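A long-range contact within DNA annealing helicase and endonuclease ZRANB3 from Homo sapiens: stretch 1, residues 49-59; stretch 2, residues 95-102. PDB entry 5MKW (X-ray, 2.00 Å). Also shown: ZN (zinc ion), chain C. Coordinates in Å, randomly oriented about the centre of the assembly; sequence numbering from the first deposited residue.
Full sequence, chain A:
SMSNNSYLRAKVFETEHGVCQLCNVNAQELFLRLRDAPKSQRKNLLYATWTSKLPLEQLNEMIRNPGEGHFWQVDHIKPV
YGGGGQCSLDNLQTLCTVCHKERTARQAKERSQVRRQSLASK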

ATOM      1  N   THR A  49      13.818   0.643   8.194  1.00 23.28           N
ATOM      2  CA  THR A  49      12.677  -0.246   8.390  1.00 22.66           C
ATOM      3  C   THR A  49      12.097  -0.729   7.060  1.00 23.03           C
ATOM      4  O   THR A  49      12.743  -0.603   6.034  1.00 22.82           O
ATOM      5  CB  THR A  49      11.656   0.401   9.362  1.00 22.34           C
ATOM      6  OG1 THR A  49      10.767  -0.591   9.814  1.00 21.86           O
ATOM      7  CG2 THR A  49      10.907   1.532   8.758  1.00 23.37           C
ATOM      8  N   TRP A  50      10.927  -1.348   7.100  1.00 24.62           N
ATOM      9  CA  TRP A  50      10.300  -2.040   5.944  1.00 23.81           C
ATOM     10  C   TRP A  50      10.111  -1.149   4.738  1.00 22.28           C
ATOM     11  O   TRP A  50      10.096  -1.630   3.608  1.00 24.66           O
ATOM     12  CB  TRP A  50       8.925  -2.621   6.354  1.00 23.53           C
ATOM     13  CG  TRP A  50       7.922  -1.563   6.840  1.00 23.12           C
ATOM     14  CD1 TRP A  50       7.655  -1.219   8.130  1.00 25.86           C
ATOM     15  CD2 TRP A  50       7.012  -0.824   6.043  1.00 22.89           C
ATOM     16  NE1 TRP A  50       6.645  -0.275   8.182  1.00 23.52           N
ATOM     17  CE2 TRP A  50       6.257  -0.007   6.900  1.00 24.45           C
ATOM     18  CE3 TRP A  50       6.711  -0.817   4.692  1.00 23.17           C
ATOM     19  CZ2 TRP A  50       5.235   0.807   6.436  1.00 23.83           C
ATOM     20  CZ3 TRP A  50       5.795   0.092   4.222  1.00 22.43           C
ATOM     21  CH2 TRP A  50       5.028   0.853   5.092  1.00 21.58           C
ATOM     22  N   THR A  51       9.989   0.154   4.958  1.00 21.33           N
ATOM     23  CA  THR A  51       9.934   1.135   3.839  1.00 23.69           C
ATOM     24  C   THR A  51      11.215   1.157   2.927  1.00 24.11           C
ATOM     25  O   THR A  51      11.185   1.613   1.772  1.00 19.75           O
ATOM     26  CB  THR A  51       9.723   2.560   4.410  1.00 23.63           C
ATOM     27  OG1 THR A  51      10.543   2.728   5.582  1.00 24.14           O
ATOM     28  CG2 THR A  51       8.276   2.778   4.782  1.00 22.31           C
ATOM     29  N   SER A  52      12.314   0.614   3.432  1.00 24.24           N
ATOM     30  CA  SER A  52      13.557   0.585   2.654  1.00 25.20           C
ATOM     31  C   SER A  52      13.402  -0.151   1.334  1.00 26.90           C
ATOM     32  O   SER A  52      14.192   0.056   0.394  1.00 24.88           O
ATOM     33  CB  SER A  52      14.668  -0.088   3.448  1.00 25.15           C
ATOM     34  OG  SER A  52      14.414  -1.482   3.588  1.00 24.67           O
ATOM     35  N   LYS A  53      12.355  -0.956   1.234  1.00 25.08           N
ATOM     36  CA  LYS A  53      12.089  -1.705   0.027  1.00 27.91           C
ATOM     37  C   LYS A  53      11.236  -0.977  -1.006  1.00 25.99           C
ATOM     38  O   LYS A  53      11.023  -1.487  -2.077  1.00 24.54           O
ATOM     39  CB  LYS A  53      11.429  -3.024   0.379  1.00 32.89           C
ATOM     40  CG  LYS A  53      12.381  -3.986   1.052  1.00 38.76           C
ATOM     41  CD  LYS A  53      11.670  -5.312   1.315  1.00 48.48           C
ATOM     42  CE  LYS A  53      12.653  -6.416   1.687  1.00 57.61           C
ATOM     43  NZ  LYS A  53      12.096  -7.748   1.319  1.00 60.68           N
ATOM     44  N   LEU A  54      10.794   0.230  -0.711  1.00 25.67           N
ATOM     45  CA  LEU A  54      10.000   1.004  -1.663  1.00 23.22           C
ATOM     46  C   LEU A  54      10.900   1.588  -2.749  1.00 23.48           C
ATOM     47  O   LEU A  54      12.081   1.765  -2.515  1.00 26.43           O
ATOM     48  CB  LEU A  54       9.292   2.129  -0.941  1.00 22.11           C
ATOM     49  CG  LEU A  54       8.164   1.661  -0.001  1.00 21.43           C
ATOM     50  CD1 LEU A  54       7.804   2.737   0.982  1.00 21.24           C
ATOM     51  CD2 LEU A  54       6.951   1.200  -0.820  1.00 21.59           C
ATOM     52  N   PRO A  55      10.328   1.958  -3.910  1.00 23.24           N
ATOM     53  CA  PRO A  55      11.113   2.672  -4.929  1.00 21.95           C
ATOM     54  C   PRO A  55      11.716   3.982  -4.446  1.00 21.93           C
ATOM     55  O   PRO A  55      11.097   4.714  -3.660  1.00 20.63           O
ATOM     56  CB  PRO A  55      10.083   2.953  -6.059  1.00 24.49           C
ATOM     57  CG  PRO A  55       8.927   2.057  -5.806  1.00 24.81           C
ATOM     58  CD  PRO A  55       8.915   1.832  -4.295  1.00 23.43           C
ATOM     59  N   LEU A  56      12.944   4.245  -4.891  1.00 22.60           N
ATOM     60  CA  LEU A  56      13.661   5.462  -4.603  1.00 23.21           C
ATOM     61  C   LEU A  56      12.818   6.694  -4.881  1.00 22.98           C
ATOM     62  O   LEU A  56      12.853   7.644  -4.137  1.00 21.91           O
ATOM     63  CB  LEU A  56      14.943   5.515  -5.414  1.00 24.24           C
ATOM     64  CG  LEU A  56      15.741   6.801  -5.301  1.00 24.88           C
ATOM     65  CD1 LEU A  56      16.175   7.072  -3.860  1.00 26.66           C
ATOM     66  CD2 LEU A  56      16.976   6.725  -6.182  1.00 26.97           C
ATOM     67  N   GLU A  57      12.056   6.660  -5.961  1.00 21.97           N
ATOM     68  CA  GLU A  57      11.201   7.774  -6.330  1.00 24.24           C
ATOM     69  C   GLU A  57      10.188   8.062  -5.196  1.00 22.74           C
ATOM     70  O   GLU A  57       9.952   9.201  -4.792  1.00 22.93           O
ATOM     71  CB  GLU A  57      10.462   7.389  -7.634  1.00 28.48           C
ATOM     72  CG  GLU A  57       9.404   8.381  -8.116  1.00 34.42           C
ATOM     73  CD  GLU A  57      10.026   9.697  -8.611  1.00 42.37           C
ATOM     74  OE1 GLU A  57      11.184   9.676  -9.104  1.00 46.08           O
ATOM     75  OE2 GLU A  57       9.356  10.757  -8.530  1.00 47.86           O
ATOM     76  N   GLN A  58       9.637   7.009  -4.639  1.00 23.03           N
ATOM     77  CA  GLN A  58       8.610   7.179  -3.615  1.00 22.97           C
ATOM     78  C   GLN A  58       9.252   7.635  -2.329  1.00 22.04           C
ATOM     79  O   GLN A  58       8.755   8.540  -1.652  1.00 21.06           O
ATOM     80  CB  GLN A  58       7.812   5.892  -3.433  1.00 23.68           C
ATOM     81  CG  GLN A  58       6.701   6.070  -2.428  1.00 25.64           C
ATOM     82  CD  GLN A  58       5.680   4.945  -2.478  1.00 28.42           C
ATOM     83  OE1 GLN A  58       5.532   4.303  -3.503  1.00 29.87           O
ATOM     84  NE2 GLN A  58       5.020   4.672  -1.364  1.00 24.76           N
ATOM     85  N   LEU A  59      10.377   7.012  -1.989  1.00 21.99           N
ATOM     86  CA  LEU A  59      11.138   7.402  -0.811  1.00 20.89           C
ATOM     87  C   LEU A  59      11.568   8.875  -0.872  1.00 21.52           C
ATOM     88  O   LEU A  59      11.482   9.601   0.134  1.00 21.24           O
ATOM     89  CB  LEU A  59      12.370   6.492  -0.620  1.00 21.60           C
ATOM     90  CG  LEU A  59      12.017   5.041  -0.312  1.00 22.28           C
ATOM     91  CD1 LEU A  59      13.269   4.170  -0.330  1.00 23.97           C
ATOM     92  CD2 LEU A  59      11.283   4.927   1.030  1.00 21.52           C
ATOM     93  N   LEU A  95      -3.210  -2.903   3.235  1.00 17.12           N
ATOM     94  CA  LEU A  95      -1.865  -3.386   2.919  1.00 19.20           C
ATOM     95  C   LEU A  95      -0.887  -2.235   3.105  1.00 18.39           C
ATOM     96  O   LEU A  95      -1.160  -1.098   2.673  1.00 18.90           O
ATOM     97  CB  LEU A  95      -1.774  -3.856   1.450  1.00 20.48           C
ATOM     98  CG  LEU A  95      -2.618  -5.030   0.954  1.00 22.88           C
ATOM     99  CD1 LEU A  95      -2.281  -5.352  -0.497  1.00 25.39           C
ATOM    100  CD2 LEU A  95      -2.420  -6.266   1.809  1.00 24.34           C
ATOM    101  N   CYS A  96       0.291  -2.513   3.661  1.00 18.35           N
ATOM    102  CA  CYS A  96       1.359  -1.559   3.579  1.00 18.84           C
ATOM    103  C   CYS A  96       1.752  -1.406   2.087  1.00 18.24           C
ATOM    104  O   CYS A  96       1.404  -2.235   1.211  1.00 17.55           O
ATOM    105  CB  CYS A  96       2.576  -2.016   4.419  1.00 19.25           C
ATOM    106  SG  CYS A  96       3.512  -3.370   3.714  1.00 19.63           S
ATOM    107  N   THR A  97       2.479  -0.340   1.784  1.00 17.86           N
ATOM    108  CA  THR A  97       2.793  -0.060   0.387  1.00 17.66           C
ATOM    109  C   THR A  97       3.788  -1.035  -0.234  1.00 17.38           C
ATOM    110  O   THR A  97       3.766  -1.233  -1.417  1.00 18.73           O
ATOM    111  CB  THR A  97       3.213   1.398   0.195  1.00 18.37           C
ATOM    112  OG1 THR A  97       4.064   1.804   1.281  1.00 17.86           O
ATOM    113  CG2 THR A  97       1.932   2.270   0.160  1.00 19.19           C
ATOM    114  N   VAL A  98       4.605  -1.695   0.573  1.00 19.45           N
ATOM    115  CA  VAL A  98       5.522  -2.700   0.082  1.00 19.51           C
ATOM    116  C   VAL A  98       4.731  -3.962  -0.326  1.00 20.06           C
ATOM    117  O   VAL A  98       4.878  -4.478  -1.419  1.00 17.37           O
ATOM    118  CB  VAL A  98       6.612  -3.026   1.123  1.00 20.57           C
ATOM    119  CG1 VAL A  98       7.367  -4.303   0.759  1.00 22.37           C
ATOM    120  CG2 VAL A  98       7.592  -1.857   1.260  1.00 21.28           C
ATOM    121  N   CYS A  99       3.829  -4.400   0.521  1.00 19.98           N
ATOM    122  CA  CYS A  99       2.939  -5.501   0.113  1.00 21.07           C
ATOM    123  C   CYS A  99       2.037  -5.144  -1.082  1.00 21.39           C
ATOM    124  O   CYS A  99       1.722  -5.979  -1.925  1.00 20.03           O
ATOM    125  CB  CYS A  99       2.071  -5.934   1.286  1.00 21.92           C
ATOM    126  SG  CYS A  99       3.009  -6.757   2.622  1.00 23.16           S
ATOM    127  N   HIS A 100       1.545  -3.926  -1.101  1.00 20.51           N
ATOM    128  CA  HIS A 100       0.687  -3.503  -2.174  1.00 20.38           C
ATOM    129  C   HIS A 100       1.451  -3.532  -3.517  1.00 22.02           C
ATOM    130  O   HIS A 100       0.908  -3.937  -4.533  1.00 18.83           O
ATOM    131  CB  HIS A 100       0.159  -2.127  -1.921  1.00 21.58           C
ATOM    132  CG  HIS A 100      -0.762  -1.651  -2.977  1.00 24.10           C
ATOM    133  ND1 HIS A 100      -0.521  -0.513  -3.717  1.00 24.60           N
ATOM    134  CD2 HIS A 100      -1.983  -2.095  -3.349  1.00 24.55           C
ATOM    135  CE1 HIS A 100      -1.570  -0.263  -4.471  1.00 26.49           C
ATOM    136  NE2 HIS A 100      -2.407  -1.278  -4.363  1.00 24.21           N
ATOM    137  N   LYS A 101       2.688  -3.042  -3.511  1.00 22.40           N
ATOM    138  CA  LYS A 101       3.520  -3.083  -4.713  1.00 25.38           C
ATOM    139  C   LYS A 101       3.925  -4.493  -5.199  1.00 26.38           C
ATOM    140  O   LYS A 101       3.945  -4.735  -6.418  1.00 24.64           O
ATOM    141  CB  LYS A 101       4.753  -2.225  -4.504  1.00 27.84           C
ATOM    142  CG  LYS A 101       4.415  -0.759  -4.596  1.00 29.52           C
ATOM    143  CD  LYS A 101       5.634   0.078  -4.386  1.00 30.62           C
ATOM    144  CE  LYS A 101       5.225   1.475  -3.999  1.00 30.95           C
ATOM    145  NZ  LYS A 101       4.601   2.174  -5.136  1.00 32.88           N
ATOM    146  N   GLU A 102       4.216  -5.411  -4.271  1.00 25.57           N
ATOM    147  CA  GLU A 102       4.394  -6.828  -4.633  1.00 29.18           C
ATOM    148  C   GLU A 102       3.140  -7.373  -5.301  1.00 29.38           C
ATOM    149  O   GLU A 102       3.210  -8.087  -6.299  1.00 31.76           O
ATOM    150  CB  GLU A 102       4.709  -7.699  -3.434  1.00 31.04           C
ATOM    151  CG  GLU A 102       6.050  -7.444  -2.779  1.00 40.20           C
ATOM    152  CD  GLU A 102       6.168  -8.108  -1.388  1.00 43.73           C
ATOM    153  OE1 GLU A 102       5.326  -8.961  -1.046  1.00 52.15           O
ATOM    154  OE2 GLU A 102       7.140  -7.836  -0.675  1.00 53.38           O
TER
HETATM  155 ZN    ZN C 201       2.690  -5.441   4.480  1.00 21.72          ZN

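A metal ligand in a small fold can also pack against a neighbouring segment. The contact between residues 95–102 and 49–59 of ZRANB3 is a compact example. Stretch 2 leaves a strand at C96 and turns directly into a helix; stretch 1 lies against the start of that helix as a 3-10 segment, a short loop and the first turn of another helix. The backbones come nearest at L54 and V98, whose CA atoms are 6.1 Å apart, and the two surfaces together bury 403 Å².

L95, still in the strand, stays out of reach, and the contact begins with C96. C96 SG binds the zinc ion ZN at 2.4 Å and also accepts a hydrogen bond from C99 N at 3.4 Å, capping the helix that follows. The same side chain meets W50: C96 CB lies over one face of the indole, 3.8 Å from W50 CH2, in a CH-pi contact, while the sulfur approaches the six-membered ring obliquely. A cysteine fixed by metal and cap thus also offers a surface to an aromatic ring.

T97 opens the helix and points toward stretch 1. T97 OG1, hydrogen-bonded elsewhere in the structure, sits at the edge of the W50 ring, 3.8 Å from W50 CZ3, and 3.6 Å from L54 CD2. With its polar demand met, the hydroxyl can border these apolar groups.

V98 has the largest area covered in the contact. V98 CG2 lies near the plane of the indole, 3.7 Å from W50 CE3, and also packs 3.8 Å from L54 CD2 and 4.1 Å from K53 CB. V98 CG2 comes closer still to the backbone, 3.4 Å from W50 O, so one methyl group fits against both the 3-10 segment and the side chains around it.

C99 and H100 make no contact with stretch 1, although C99 SG serves the fold by binding the zinc ion ZN at 2.3 Å; two further ligands come from elsewhere in the structure.

One helical turn beyond T97, joined to it by the K101 N to T97 O hydrogen bond of 3.0 Å, K101 returns to the interface. Its long chain combines two kinds of chemistry: K101 CE packs 3.6 Å from L54 CD2 and 3.7 Å from P55 CD, while the terminal ammonium gives a weak hydrogen bond from K101 NZ to Q58 OE1 at 2.8 Å. That oxygen is modelled too close to its neighbour, so the bond deserves caution.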